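Poly(A) ribonuclease pop2 (Schizosaccharomyces pombe, PDB 2P51) removes poly(A) tails from mRNA as the catalytic 3'-exoribonuclease of the CCR4-NOT complex, releasing 5'-AMP in a metal-dependent reaction. Local coordinates at residues V48-E53 and W164-S169; R24-T29 and W106-T111. All coordinates share one frame; numbering follows the deposited sequence.

Contact 1. Residues V48-E53 and W164-S169. With MG (magnesium ion), chain C; MG (magnesium ion), chain B.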
loop_
_atom_site.group_PDB
_atom_site.type_symbol
_atom_site.label_atom_id
_atom_site.label_comp_id
_atom_site.label_asym_id
_atom_site.label_seq_id
_atom_site.Cartn_x
_atom_site.Cartn_y
_atom_site.Cartn_z
ATOM N N VAL A 48 -4.082 9.814 -0.782
ATOM C CA VAL A 48 -2.882 9.013 -0.504
ATOM C C VAL A 48 -2.934 7.691 -1.264
ATOM O O VAL A 48 -3.899 6.926 -1.007
ATOM C CB VAL A 48 -2.807 8.703 0.986
ATOM C CG1 VAL A 48 -1.564 7.844 1.271
ATOM C CG2 VAL A 48 -2.790 9.968 1.858
ATOM N N SER A 49 -1.975 7.411 -2.130
ATOM C CA SER A 49 -1.924 6.125 -2.861
ATOM C C SER A 49 -0.892 5.239 -2.195
ATOM O O SER A 49 0.171 5.799 -1.819
ATOM C CB SER A 49 -1.598 6.326 -4.353
ATOM O OG SER A 49 -2.655 7.136 -4.910
ATOM N N MET A 50 -1.191 3.936 -2.070
ATOM C CA MET A 50 -0.342 3.101 -1.213
ATOM C C MET A 50 -0.073 1.758 -1.860
ATOM O O MET A 50 -0.929 1.203 -2.575
ATOM C CB MET A 50 -1.024 2.919 0.161
ATOM C CG MET A 50 -0.339 2.039 1.170
ATOM S SD MET A 50 -0.752 0.276 0.972
ATOM C CE MET A 50 -2.410 0.296 1.701
ATOM N N ASP A 51 1.142 1.284 -1.537
ATOM C CA ASP A 51 1.536 -0.084 -1.858
ATOM C C ASP A 51 2.436 -0.616 -0.743
ATOM O O ASP A 51 2.980 0.246 0.006
ATOM C CB ASP A 51 2.300 -0.194 -3.193
ATOM C CG ASP A 51 2.537 -1.636 -3.633
ATOM O OD1 ASP A 51 1.655 -2.486 -3.351
ATOM O OD2 ASP A 51 3.598 -1.854 -4.250
ATOM N N THR A 52 2.620 -1.938 -0.651
ATOM C CA THR A 52 3.602 -2.437 0.305
ATOM C C THR A 52 4.433 -3.535 -0.372
ATOM O O THR A 52 4.005 -4.132 -1.352
ATOM C CB THR A 52 3.011 -3.080 1.585
ATOM O OG1 THR A 52 2.450 -4.354 1.270
ATOM C CG2 THR A 52 1.925 -2.169 2.214
ATOM N N GLU A 53 5.648 -3.768 0.122
ATOM C CA GLU A 53 6.384 -4.950 -0.285
ATOM C C GLU A 53 6.554 -5.822 0.986
ATOM O O GLU A 53 6.744 -5.298 2.100
ATOM C CB GLU A 53 7.745 -4.632 -0.891
ATOM C CG GLU A 53 7.751 -3.675 -2.073
ATOM C CD GLU A 53 6.913 -4.116 -3.239
ATOM O OE1 GLU A 53 6.836 -5.310 -3.552
ATOM O OE2 GLU A 53 6.287 -3.218 -3.883
ATOM N N TRP A 164 -7.841 7.117 0.435
ATOM C CA TRP A 164 -6.751 6.171 0.171
ATOM C C TRP A 164 -6.999 5.415 -1.127
ATOM O O TRP A 164 -8.131 4.966 -1.389
ATOM C CB TRP A 164 -6.626 5.154 1.318
ATOM C CG TRP A 164 -5.967 5.771 2.525
ATOM C CD1 TRP A 164 -6.520 6.700 3.376
ATOM C CD2 TRP A 164 -4.636 5.506 3.001
ATOM N NE1 TRP A 164 -5.590 7.021 4.356
ATOM C CE2 TRP A 164 -4.426 6.305 4.154
ATOM C CE3 TRP A 164 -3.574 4.663 2.567
ATOM C CZ2 TRP A 164 -3.219 6.293 4.880
ATOM C CZ3 TRP A 164 -2.401 4.675 3.299
ATOM C CH2 TRP A 164 -2.207 5.474 4.441
ATOM N N ILE A 165 -5.974 5.300 -1.954
ATOM C CA ILE A 165 -6.029 4.632 -3.261
ATOM C C ILE A 165 -5.092 3.453 -3.247
ATOM O O ILE A 165 -3.941 3.599 -2.838
ATOM C CB ILE A 165 -5.624 5.596 -4.383
ATOM C CG1 ILE A 165 -6.363 6.912 -4.323
ATOM C CG2 ILE A 165 -5.781 4.890 -5.752
ATOM C CD1 ILE A 165 -7.881 6.747 -4.415
ATOM N N THR A 166 -5.590 2.275 -3.682
ATOM C CA THR A 166 -4.783 1.051 -3.595
ATOM C C THR A 166 -5.009 0.249 -4.857
ATOM O O THR A 166 -5.796 0.642 -5.721
ATOM C CB THR A 166 -5.179 0.226 -2.350
ATOM O OG1 THR A 166 -6.574 -0.108 -2.492
ATOM C CG2 THR A 166 -4.976 1.036 -1.043
ATOM N N PHE A 167 -4.294 -0.889 -4.948
ATOM C CA PHE A 167 -4.512 -1.786 -6.092
ATOM C C PHE A 167 -4.402 -3.219 -5.567
ATOM O O PHE A 167 -3.306 -3.604 -5.073
ATOM C CB PHE A 167 -3.487 -1.507 -7.201
ATOM C CG PHE A 167 -3.682 -2.404 -8.422
ATOM C CD1 PHE A 167 -4.471 -1.968 -9.469
ATOM C CD2 PHE A 167 -3.047 -3.661 -8.502
ATOM C CE1 PHE A 167 -4.696 -2.745 -10.605
ATOM C CE2 PHE A 167 -3.309 -4.475 -9.589
ATOM C CZ PHE A 167 -4.120 -4.013 -10.616
ATOM N N HIS A 168 -5.460 -4.015 -5.687
ATOM C CA HIS A 168 -5.470 -5.430 -5.269
ATOM C C HIS A 168 -4.967 -5.512 -3.834
ATOM O O HIS A 168 -3.915 -6.089 -3.495
ATOM C CB HIS A 168 -4.623 -6.262 -6.231
ATOM C CG HIS A 168 -4.967 -7.718 -6.270
ATOM N ND1 HIS A 168 -5.515 -8.411 -5.208
ATOM C CD2 HIS A 168 -4.834 -8.628 -7.276
ATOM C CE1 HIS A 168 -5.702 -9.678 -5.566
ATOM N NE2 HIS A 168 -5.284 -9.836 -6.831
ATOM N N SER A 169 -5.732 -4.854 -2.985
ATOM C CA SER A 169 -5.240 -4.266 -1.765
ATOM C C SER A 169 -5.324 -5.126 -0.507
ATOM O O SER A 169 -4.962 -4.603 0.545
ATOM C CB SER A 169 -6.048 -2.961 -1.450
ATOM O OG SER A 169 -7.409 -3.399 -1.262
HETATM MG MG MG C . 4.659 -3.376 -5.192
HETATM MG MG MG B . 0.318 -3.946 -3.878
HETATM O O HOH W 1 -2.460 -1.269 -2.703
HETATM O O HOH W 2 1.287 -5.465 -2.868
HETATM O O HOH W 3 3.761 -4.830 -3.924
HETATM O O HOH W 4 -0.857 -2.670 -4.992
HETATM O O HOH W 5 -1.149 -5.365 -4.490
HETATM O O HOH W 6 1.471 -4.385 -5.459
#

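Contact 2. Residues R24-T29 and W106-T111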
loop_
_atom_site.group_PDB
_atom_site.type_symbol
_atom_site.label_atom_id
_atom_site.label_comp_id
_atom_site.label_asym_id
_atom_site.label_seq_id
_atom_site.Cartn_x
_atom_site.Cartn_y
_atom_site.Cartn_z
ATOM N N ARG A 24 11.253 9.750 -1.955
ATOM C CA ARG A 24 11.991 10.012 -0.704
ATOM C C ARG A 24 12.086 8.742 0.124
ATOM O O ARG A 24 11.027 8.240 0.531
ATOM C CB ARG A 24 11.327 11.143 0.087
ATOM C CG ARG A 24 11.448 12.478 -0.642
ATOM C CD ARG A 24 10.916 13.669 0.166
ATOM N NE ARG A 24 11.712 13.961 1.354
ATOM C CZ ARG A 24 12.801 14.713 1.393
ATOM N NH1 ARG A 24 13.245 15.265 0.250
ATOM N NH2 ARG A 24 13.475 14.940 2.530
ATOM N N ASP A 25 13.304 8.232 0.333
ATOM C CA ASP A 25 13.433 7.019 1.144
ATOM C C ASP A 25 13.474 7.332 2.627
ATOM O O ASP A 25 14.134 8.335 2.998
ATOM C CB ASP A 25 14.729 6.253 0.832
ATOM C CG ASP A 25 14.491 5.270 -0.291
ATOM O OD1 ASP A 25 13.706 4.317 -0.213
ATOM O OD2 ASP A 25 15.157 5.467 -1.333
ATOM N N VAL A 26 12.807 6.503 3.412
ATOM C CA VAL A 26 12.744 6.739 4.840
ATOM C C VAL A 26 13.285 5.491 5.533
ATOM O O VAL A 26 12.936 4.357 5.172
ATOM C CB VAL A 26 11.308 7.009 5.276
ATOM C CG1 VAL A 26 11.221 7.599 6.687
ATOM C CG2 VAL A 26 10.584 7.966 4.319
ATOM N N TRP A 27 14.149 5.773 6.531
ATOM C CA TRP A 27 14.821 4.788 7.365
ATOM C C TRP A 27 14.611 5.153 8.832
ATOM O O TRP A 27 13.942 6.161 9.085
ATOM C CB TRP A 27 16.337 4.768 7.095
ATOM C CG TRP A 27 16.605 4.442 5.638
ATOM C CD1 TRP A 27 16.829 5.326 4.618
ATOM C CD2 TRP A 27 16.663 3.134 5.065
ATOM N NE1 TRP A 27 17.029 4.622 3.446
ATOM C CE2 TRP A 27 16.932 3.291 3.690
ATOM C CE3 TRP A 27 16.527 1.831 5.563
ATOM C CZ2 TRP A 27 17.058 2.207 2.827
ATOM C CZ3 TRP A 27 16.649 0.747 4.698
ATOM C CH2 TRP A 27 16.914 0.949 3.343
ATOM N N SER A 28 15.129 4.369 9.764
ATOM C CA SER A 28 14.848 4.723 11.159
ATOM C C SER A 28 15.415 6.091 11.477
ATOM O O SER A 28 14.905 6.782 12.364
ATOM C CB SER A 28 15.446 3.641 12.067
ATOM O OG SER A 28 16.849 3.638 11.969
ATOM N N THR A 29 16.455 6.518 10.769
ATOM C CA THR A 29 17.195 7.747 11.072
ATOM C C THR A 29 16.482 9.037 10.644
ATOM O O THR A 29 16.785 10.103 11.163
ATOM C CB THR A 29 18.602 7.715 10.426
ATOM O OG1 THR A 29 18.460 7.335 9.046
ATOM C CG2 THR A 29 19.485 6.650 11.048
ATOM N N TRP A 106 6.815 8.705 -1.023
ATOM C CA TRP A 106 7.700 8.307 0.049
ATOM C C TRP A 106 7.785 6.782 0.077
ATOM O O TRP A 106 6.767 6.107 -0.137
ATOM C CB TRP A 106 7.158 8.746 1.420
ATOM C CG TRP A 106 7.430 10.197 1.719
ATOM C CD1 TRP A 106 8.493 10.662 2.465
ATOM C CD2 TRP A 106 6.680 11.352 1.313
ATOM N NE1 TRP A 106 8.438 12.043 2.537
ATOM C CE2 TRP A 106 7.358 12.485 1.857
ATOM C CE3 TRP A 106 5.524 11.554 0.553
ATOM C CZ2 TRP A 106 6.900 13.790 1.658
ATOM C CZ3 TRP A 106 5.051 12.840 0.350
ATOM C CH2 TRP A 106 5.740 13.943 0.902
ATOM N N GLN A 107 8.978 6.309 0.385
ATOM C CA GLN A 107 9.190 4.894 0.523
ATOM C C GLN A 107 9.760 4.623 1.917
ATOM O O GLN A 107 10.902 4.955 2.201
ATOM C CB GLN A 107 10.172 4.443 -0.559
ATOM C CG GLN A 107 10.554 2.975 -0.528
ATOM C CD GLN A 107 11.094 2.592 -1.919
ATOM O OE1 GLN A 107 10.276 2.117 -2.727
ATOM N NE2 GLN A 107 12.383 2.771 -2.131
ATOM N N PHE A 108 8.964 3.982 2.777
ATOM C CA PHE A 108 9.343 3.644 4.135
ATOM C C PHE A 108 9.976 2.257 4.126
ATOM O O PHE A 108 9.319 1.316 3.642
ATOM C CB PHE A 108 8.100 3.628 5.033
ATOM C CG PHE A 108 7.510 5.021 5.184
ATOM C CD1 PHE A 108 7.874 5.808 6.270
ATOM C CD2 PHE A 108 6.638 5.539 4.260
ATOM C CE1 PHE A 108 7.352 7.090 6.393
ATOM C CE2 PHE A 108 6.126 6.832 4.383
ATOM C CZ PHE A 108 6.489 7.638 5.431
ATOM N N ASN A 109 11.200 2.139 4.612
ATOM C CA ASN A 109 11.935 0.870 4.571
ATOM C C ASN A 109 12.028 0.234 5.951
ATOM O O ASN A 109 12.557 0.909 6.864
ATOM C CB ASN A 109 13.341 1.175 4.012
ATOM C CG ASN A 109 13.239 1.710 2.577
ATOM O OD1 ASN A 109 12.783 0.996 1.670
ATOM N ND2 ASN A 109 13.644 2.968 2.421
ATOM N N PHE A 110 11.509 -0.972 6.127
ATOM C CA PHE A 110 11.333 -1.548 7.461
ATOM C C PHE A 110 12.387 -2.593 7.794
ATOM O O PHE A 110 12.996 -3.240 6.931
ATOM C CB PHE A 110 9.936 -2.183 7.565
ATOM C CG PHE A 110 8.898 -1.067 7.581
ATOM C CD1 PHE A 110 8.556 -0.434 8.767
ATOM C CD2 PHE A 110 8.304 -0.617 6.417
ATOM C CE1 PHE A 110 7.615 0.585 8.799
ATOM C CE2 PHE A 110 7.342 0.376 6.419
ATOM C CZ PHE A 110 7.024 1.002 7.633
ATOM N N THR A 111 12.575 -2.765 9.096
ATOM C CA THR A 111 13.593 -3.698 9.616
ATOM C C THR A 111 13.328 -5.126 9.141
ATOM O O THR A 111 12.193 -5.619 9.106
ATOM C CB THR A 111 13.599 -3.620 11.147
ATOM O OG1 THR A 111 14.754 -4.330 11.619
ATOM C CG2 THR A 111 12.353 -4.285 11.723
#

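Contact 1. Residues V48-E53 and W164-S169
V48 and S49 pair with W164 and I165 as parallel strands whose axes come within 4.5 Å and diverge by 37°, joined by two backbone hydrogen bonds, I165 N to V48 O at 2.8 Å and M50 N to I165 O at 2.9 Å. Past that point the strands separate, and a water bridges them, donating to M50 O and accepting from F167 N. On one face V48 and W164 stand side by side. With CG1 of V48 anti to the backbone N (chi1 179°), that methyl sits over the six-membered ring of W164 in a CH-pi contact, 3.9 Å from the centroid and 11° off the normal. M50 meets the same ring at its edge, and its chain then bends twice to put CE 3.8 Å from T166 CG2. The indole NE1 of W164 is taken by L156 O. An alanine at W164 would probably open a gap beneath V48 CG1 and beside M50, and leave L156 O without its donor. On the opposite face S49 OG lies 3.4 Å from I165 CB.

Where the strands have parted, the carboxylate of D51 bridges two magnesium ions: OD1 binds one at 2.0 Å, while OD2 shares the other with E53 OE2. D172 adds a ligand to the first ion and D241 to the second, completing the four acidic residues of the DEDD nuclease site. F167 O accepts from two waters of the first ion, a second-shell tie from the 164-169 side to the metal. Helix 238-257 covers S49 and I165, helix 170-181 packs on M50 and T166, and strand 87-93 flanks 48-53 along its other edge.

Contact 2. Residues R24-T29 and W106-T111
N109 reaches across to W27, V26 and D25, with CB, CG and ND2 all against the indole. CB lies over the six-membered ring of W27, 3.6 Å from the centroid, a CH-pi contact. CG, anti to its own carbonyl carbon (chi1 -63°), continues across the indole, 3.8 Å from W27 CH2. At the tip ND2 lies over the same indole face, toward its rim, and donates an almost straight bond (173°) to D25 OD1 at 3.0 Å and a weak one to V26 O, while OD1 accepts from Q87 NE2.

D25 OD1 has a second donor: Q107 NE2 arrives at 2.8 Å on the syn side, whereas N109 comes from the anti side. Two amides thus grip one oxygen, which should fix the turn of the carboxylate; Q107 OE1 accepts from G239 N. In this RNase H-like sheet 23-26 is an outermost strand, parallel to 105-109 and joined to it by backbone bonds such as V26 N to Q107 O at 2.7 Å.

The face of V26 and F108 is mostly apolar. V26 CG2 sits over the ring of F108, 4.1 Å from its centroid, and also meets the edge of W106, 3.9 Å from CD1. R24 runs alongside W106, its CB nearest the pyrrole part of the indole, and E34 of helix 31-41 receives both polar ends, a salt bridge to R24 NH2 and a hydrogen bond from W106 NE1.

How the contacts relate
Both contacts belong to one mixed sheet, with strand 87-93 lying antiparallel between 105-109 of contact 2 and 47-53 of contact 1. Their centres are about 17 Å apart and their nearest atoms about 6 Å, so they do not touch. Contact 1 contains metal ligands and lies close to the middle of the chain, while contact 2 forms one margin of the sheet, strand 23-26 being outermost there. Q87 joins the two, touching E53 and bonding to N109; Q107 comes near without touching, its side chain about 6 Å from that of E53 and about 8 Å from a magnesium ion. Along the sequence the segments alternate, one pairing crossing the other.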